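Local coordinates for proteasome assembly chaperone family protein (Pyrococcus furiosus, PDB 3VR0), which acts as an activator of the archaeal proteasome, although it is a homolog of proteasome assembly factors, at residues Ile34-Leu39 with Ile139-Tyr144; Val155-Thr160 with Phe206-Leu211. All coordinates share one frame; numbering follows the deposited sequence.

Interaction 1: Ile34-Leu39 with Ile139-Tyr144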
loop_
_atom_site.group_PDB
_atom_site.type_symbol
_atom_site.label_atom_id
_atom_site.label_comp_id
_atom_site.label_asym_id
_atom_site.label_seq_id
_atom_site.Cartn_x
_atom_site.Cartn_y
_atom_site.Cartn_z
ATOM N N ILE C 34 -1.377 -29.616 -18.662
ATOM C CA ILE C 34 -0.275 -28.689 -18.480
ATOM C C ILE C 34 -0.953 -27.326 -18.381
ATOM O O ILE C 34 -1.867 -27.037 -19.169
ATOM C CB ILE C 34 0.769 -28.774 -19.632
ATOM C CG1 ILE C 34 1.522 -30.140 -19.584
ATOM C CG2 ILE C 34 1.779 -27.582 -19.568
ATOM C CD1 ILE C 34 2.353 -30.451 -20.835
ATOM N N PHE C 35 -0.540 -26.534 -17.382
ATOM C CA PHE C 35 -1.014 -25.159 -17.218
ATOM C C PHE C 35 -0.145 -24.172 -17.989
ATOM O O PHE C 35 1.018 -23.994 -17.685
ATOM C CB PHE C 35 -1.007 -24.838 -15.706
ATOM C CG PHE C 35 -1.530 -23.465 -15.333
ATOM C CD1 PHE C 35 -2.493 -22.834 -16.082
ATOM C CD2 PHE C 35 -1.086 -22.838 -14.140
ATOM C CE1 PHE C 35 -2.988 -21.577 -15.719
ATOM C CE2 PHE C 35 -1.580 -21.568 -13.781
ATOM C CZ PHE C 35 -2.520 -20.945 -14.561
ATOM N N ILE C 36 -0.712 -23.464 -18.935
ATOM C CA ILE C 36 0.044 -22.538 -19.712
ATOM C C ILE C 36 -0.372 -21.092 -19.431
ATOM O O ILE C 36 -1.575 -20.775 -19.483
ATOM C CB ILE C 36 -0.145 -22.785 -21.221
ATOM C CG1 ILE C 36 0.237 -24.229 -21.573
ATOM C CG2 ILE C 36 0.780 -21.834 -22.066
ATOM C CD1 ILE C 36 0.062 -24.511 -23.034
ATOM N N GLU C 37 0.626 -20.217 -19.166
ATOM C CA GLU C 37 0.340 -18.804 -18.787
ATOM C C GLU C 37 0.836 -17.793 -19.816
ATOM O O GLU C 37 2.019 -17.783 -20.171
ATOM C CB GLU C 37 0.894 -18.462 -17.404
ATOM C CG GLU C 37 0.765 -16.952 -17.042
ATOM C CD GLU C 37 1.947 -16.127 -17.530
ATOM O OE1 GLU C 37 3.033 -16.698 -17.658
ATOM O OE2 GLU C 37 1.806 -14.925 -17.856
ATOM N N GLY C 38 -0.080 -16.969 -20.291
ATOM C CA GLY C 38 0.235 -15.849 -21.178
ATOM C C GLY C 38 -0.554 -14.607 -20.781
ATOM O O GLY C 38 -1.461 -14.164 -21.484
ATOM N N LEU C 39 -0.200 -14.042 -19.633
ATOM C CA LEU C 39 -0.798 -12.809 -19.159
ATOM C C LEU C 39 -0.049 -11.585 -19.768
ATOM O O LEU C 39 1.031 -11.751 -20.309
ATOM C CB LEU C 39 -0.714 -12.812 -17.649
ATOM C CG LEU C 39 -1.696 -13.844 -17.049
ATOM C CD1 LEU C 39 -1.349 -14.129 -15.608
ATOM C CD2 LEU C 39 -3.123 -13.326 -17.168
ATOM N N ILE C 139 3.827 -24.181 -17.840
ATOM C CA ILE C 139 4.717 -23.542 -18.781
ATOM C C ILE C 139 4.343 -22.069 -18.796
ATOM O O ILE C 139 3.196 -21.746 -19.027
ATOM C CB ILE C 139 4.518 -24.145 -20.209
ATOM C CG1 ILE C 139 4.880 -25.652 -20.217
ATOM C CG2 ILE C 139 5.382 -23.396 -21.193
ATOM C CD1 ILE C 139 4.695 -26.300 -21.646
ATOM N N THR C 140 5.283 -21.159 -18.519
ATOM C CA THR C 140 4.932 -19.729 -18.609
ATOM C C THR C 140 5.609 -19.094 -19.823
ATOM O O THR C 140 6.704 -19.445 -20.179
ATOM C CB THR C 140 5.293 -18.960 -17.318
ATOM O OG1 THR C 140 6.682 -19.045 -17.136
ATOM C CG2 THR C 140 4.644 -19.615 -16.051
ATOM N N MET C 141 4.931 -18.146 -20.435
ATOM C CA MET C 141 5.384 -17.524 -21.621
ATOM C C MET C 141 5.411 -16.050 -21.332
ATOM O O MET C 141 4.493 -15.519 -20.700
ATOM C CB MET C 141 4.376 -17.795 -22.746
ATOM C CG MET C 141 4.119 -19.346 -22.954
ATOM S SD MET C 141 3.128 -19.578 -24.428
ATOM C CE MET C 141 1.691 -18.618 -24.054
ATOM N N GLY C 142 6.439 -15.377 -21.830
ATOM C CA GLY C 142 6.484 -13.929 -21.776
ATOM C C GLY C 142 7.712 -13.360 -22.514
ATOM O O GLY C 142 8.315 -14.026 -23.361
ATOM N N GLY C 143 8.072 -12.125 -22.169
ATOM C CA GLY C 143 9.166 -11.392 -22.834
ATOM C C GLY C 143 10.373 -11.174 -21.940
ATOM O O GLY C 143 10.271 -11.201 -20.699
ATOM N N TYR C 144 11.517 -10.972 -22.580
ATOM C CA TYR C 144 12.741 -10.573 -21.907
ATOM C C TYR C 144 13.235 -9.283 -22.561
ATOM O O TYR C 144 13.613 -9.293 -23.727
ATOM C CB TYR C 144 13.791 -11.673 -21.994
ATOM C CG TYR C 144 15.088 -11.321 -21.301
ATOM C CD1 TYR C 144 15.253 -11.548 -19.935
ATOM C CD2 TYR C 144 16.159 -10.774 -22.018
ATOM C CE1 TYR C 144 16.424 -11.232 -19.294
ATOM C CE2 TYR C 144 17.354 -10.443 -21.378
ATOM C CZ TYR C 144 17.478 -10.677 -20.018
ATOM O OH TYR C 144 18.648 -10.363 -19.388
HETATM O O HOH W 1 3.430 -13.506 -19.408
#
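E37 OE2 has two partners: one firm bond, from the backbone N-H of L39 two residues on (2.8 Å between L39 N and E37 OE2, 167° at the hydrogen), and water 1, which probably bridges to M141 O. The L39 N-H comes from above the carboxylate plane. CG of E37 stands anti to the backbone N and the chain then bends sharply at chi2 (-87°), which folds the acid back toward the backbone N-H of L39. Water 1 lies 2.7 Å from E37 OE2 and 2.6 Å from M141 O. The other oxygen rests on the T140 side chain, with E37 OE1 3.2 Å from T140 CB. Beneath this polar face runs a parallel pairing of two inner strands of the mixed PAC2-family sheet, far apart in sequence. The strands exchange hydrogen bonds: F35 O and E37 O accept from I139 N (2.8 Å to F35 O) and M141 N (149° at the hydrogen), and E37 N donates to I139 O. On the opposite face the contact is apolar. The side chains of I34 and I139 cross obliquely, with I34 CG2 3.7 Å from I139 CG1, while M141, bent at chi3, brings CE to 3.9 Å from I36 CG2; helix 221-235 covers this side through L235, V231 and V227. Helix 192-202 covers the E37 side, where A193 and L196 in its first turns pack on E37 and A193 O receives T140 OG1.

Interaction 2: Val155-Thr160 with Phe206-Leu211; sequences VLAAVT and FGISLL
An antiparallel pairing joins strand 206-214 to strand 155-159, which has strand 179-181, the outermost within this chain, on its other side in the large mixed sheet. L156 with L211 and A158 with S209 form the hydrogen-bonded pairs, the straightest bond running from L156 N to L211 O (2.6 Å, 175°). The non-hydrogen-bonded pairs alternate with them: A157 with L210 lies between, V159 with I208 beyond A158 and S209; their side chains share one face. There L210 CD2 touches two partners, 3.7 Å from A157 CB and 3.9 Å from V155 CG1. On the other face, water 2 joins S209 OG to L156 O, which also accepts L211 N. Past the strand, T160 N reaches G207 O from above the carbonyl plane, while T160 OG1, between backbone N and carbonyl carbon (chi1 59°), accepts G207 N at 3.2 Å. An alanine here would remove that acceptor and the methyl packed on G207, and would probably loosen the pairing's end. V159 also hydrogen-bonds through its backbone to the second subunit, whose S80 and V82 pack on A158 and T160. Y168 of helix 164-172 and W181 of strand 179-181 cover V159 and I208; Y144 of strand 137-145 meets L156.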
loop_
_atom_site.group_PDB
_atom_site.type_symbol
_atom_site.label_atom_id
_atom_site.label_comp_id
_atom_site.label_asym_id
_atom_site.label_seq_id
_atom_site.Cartn_x
_atom_site.Cartn_y
_atom_site.Cartn_z
ATOM N N VAL C 155 15.027 -17.273 -27.365
ATOM C CA VAL C 155 14.104 -17.653 -26.290
ATOM C C VAL C 155 14.878 -18.136 -25.093
ATOM O O VAL C 155 15.656 -19.064 -25.220
ATOM C CB VAL C 155 13.113 -18.778 -26.741
ATOM C CG1 VAL C 155 12.506 -19.522 -25.520
ATOM C CG2 VAL C 155 12.041 -18.178 -27.597
ATOM N N LEU C 156 14.664 -17.522 -23.921
ATOM C CA LEU C 156 15.439 -17.881 -22.755
ATOM C C LEU C 156 14.618 -18.788 -21.853
ATOM O O LEU C 156 13.443 -18.486 -21.569
ATOM C CB LEU C 156 15.820 -16.618 -21.991
ATOM C CG LEU C 156 16.413 -15.405 -22.711
ATOM C CD1 LEU C 156 16.659 -14.316 -21.659
ATOM C CD2 LEU C 156 17.726 -15.787 -23.352
ATOM N N ALA C 157 15.252 -19.848 -21.360
ATOM C CA ALA C 157 14.587 -20.929 -20.654
ATOM C C ALA C 157 15.166 -21.055 -19.273
ATOM O O ALA C 157 16.372 -20.920 -19.102
ATOM C CB ALA C 157 14.774 -22.285 -21.413
ATOM N N ALA C 158 14.294 -21.301 -18.293
ATOM C CA ALA C 158 14.696 -21.698 -16.967
ATOM C C ALA C 158 13.597 -22.600 -16.434
ATOM O O ALA C 158 12.440 -22.481 -16.846
ATOM C CB ALA C 158 14.925 -20.449 -16.060
ATOM N N VAL C 159 13.953 -23.483 -15.518
ATOM C CA VAL C 159 13.063 -24.520 -15.022
ATOM C C VAL C 159 13.066 -24.470 -13.503
ATOM O O VAL C 159 13.936 -23.847 -12.918
ATOM C CB VAL C 159 13.625 -25.939 -15.423
ATOM C CG1 VAL C 159 13.406 -26.231 -16.897
ATOM C CG2 VAL C 159 15.107 -25.973 -15.162
ATOM N N THR C 160 12.115 -25.154 -12.876
ATOM C CA THR C 160 11.990 -25.171 -11.437
ATOM C C THR C 160 12.883 -26.203 -10.777
ATOM O O THR C 160 13.137 -26.119 -9.572
ATOM C CB THR C 160 10.568 -25.561 -11.036
ATOM O OG1 THR C 160 10.287 -26.854 -11.568
ATOM C CG2 THR C 160 9.531 -24.525 -11.541
ATOM N N PHE C 206 5.911 -28.185 -11.021
ATOM C CA PHE C 206 7.177 -28.043 -11.746
ATOM C C PHE C 206 6.911 -27.481 -13.100
ATOM O O PHE C 206 5.750 -27.512 -13.572
ATOM C CB PHE C 206 7.938 -29.372 -11.834
ATOM C CG PHE C 206 7.229 -30.462 -12.647
ATOM C CD1 PHE C 206 7.501 -30.621 -14.000
ATOM C CD2 PHE C 206 6.336 -31.349 -12.039
ATOM C CE1 PHE C 206 6.864 -31.656 -14.758
ATOM C CE2 PHE C 206 5.685 -32.369 -12.784
ATOM C CZ PHE C 206 5.971 -32.524 -14.148
ATOM N N GLY C 207 7.954 -26.963 -13.730
ATOM C CA GLY C 207 7.779 -26.485 -15.079
ATOM C C GLY C 207 8.874 -25.607 -15.612
ATOM O O GLY C 207 9.989 -25.688 -15.164
ATOM N N ILE C 208 8.547 -24.782 -16.590
ATOM C CA ILE C 208 9.557 -24.094 -17.361
ATOM C C ILE C 208 9.016 -22.718 -17.720
ATOM O O ILE C 208 7.836 -22.567 -17.964
ATOM C CB ILE C 208 9.905 -24.914 -18.693
ATOM C CG1 ILE C 208 11.005 -24.246 -19.475
ATOM C CG2 ILE C 208 8.606 -25.158 -19.576
ATOM C CD1 ILE C 208 11.745 -25.267 -20.529
ATOM N N SER C 209 9.904 -21.733 -17.713
ATOM C CA SER C 209 9.648 -20.419 -18.158
ATOM C C SER C 209 10.300 -20.244 -19.525
ATOM O O SER C 209 11.475 -20.524 -19.702
ATOM C CB SER C 209 10.370 -19.435 -17.206
ATOM O OG SER C 209 10.422 -18.166 -17.857
ATOM N N LEU C 210 9.581 -19.709 -20.487
ATOM C CA LEU C 210 10.186 -19.421 -21.754
ATOM C C LEU C 210 9.908 -17.970 -22.055
ATOM O O LEU C 210 8.756 -17.580 -22.183
ATOM C CB LEU C 210 9.591 -20.327 -22.853
ATOM C CG LEU C 210 9.868 -21.794 -22.596
ATOM C CD1 LEU C 210 8.939 -22.708 -23.461
ATOM C CD2 LEU C 210 11.329 -22.094 -22.873
ATOM N N LEU C 211 10.974 -17.177 -22.150
ATOM C CA LEU C 211 10.847 -15.753 -22.390
ATOM C C LEU C 211 11.595 -15.359 -23.654
ATOM O O LEU C 211 12.751 -15.735 -23.842
ATOM C CB LEU C 211 11.402 -14.941 -21.198
ATOM C CG LEU C 211 10.805 -15.109 -19.795
ATOM C CD1 LEU C 211 11.580 -14.249 -18.830
ATOM C CD2 LEU C 211 9.377 -14.653 -19.809
HETATM O O HOH W 2 13.203 -17.685 -18.915
#

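In the fold
Interactions 1 and 2 are two pairings in one sheet, where strands 34-37, 137-145, 206-214 and 155-159 lie side by side. T140 joins them: its N and O probably hydrogen-bond to I208 O and L210 N. Both contacts are buried, with centres about 9 Å apart, but the centre of interaction 1 lies about 3 Å from the centre of the chain, that of interaction 2 about 11 Å. Both carry a water on the same face, held by a carboxylate in parallel interaction 1 and by a serine hydroxyl in antiparallel interaction 2, and the opposite face is aliphatic in both. Interaction 1 is covered by helices of its own chain; strand 155-159 also meets the second subunit.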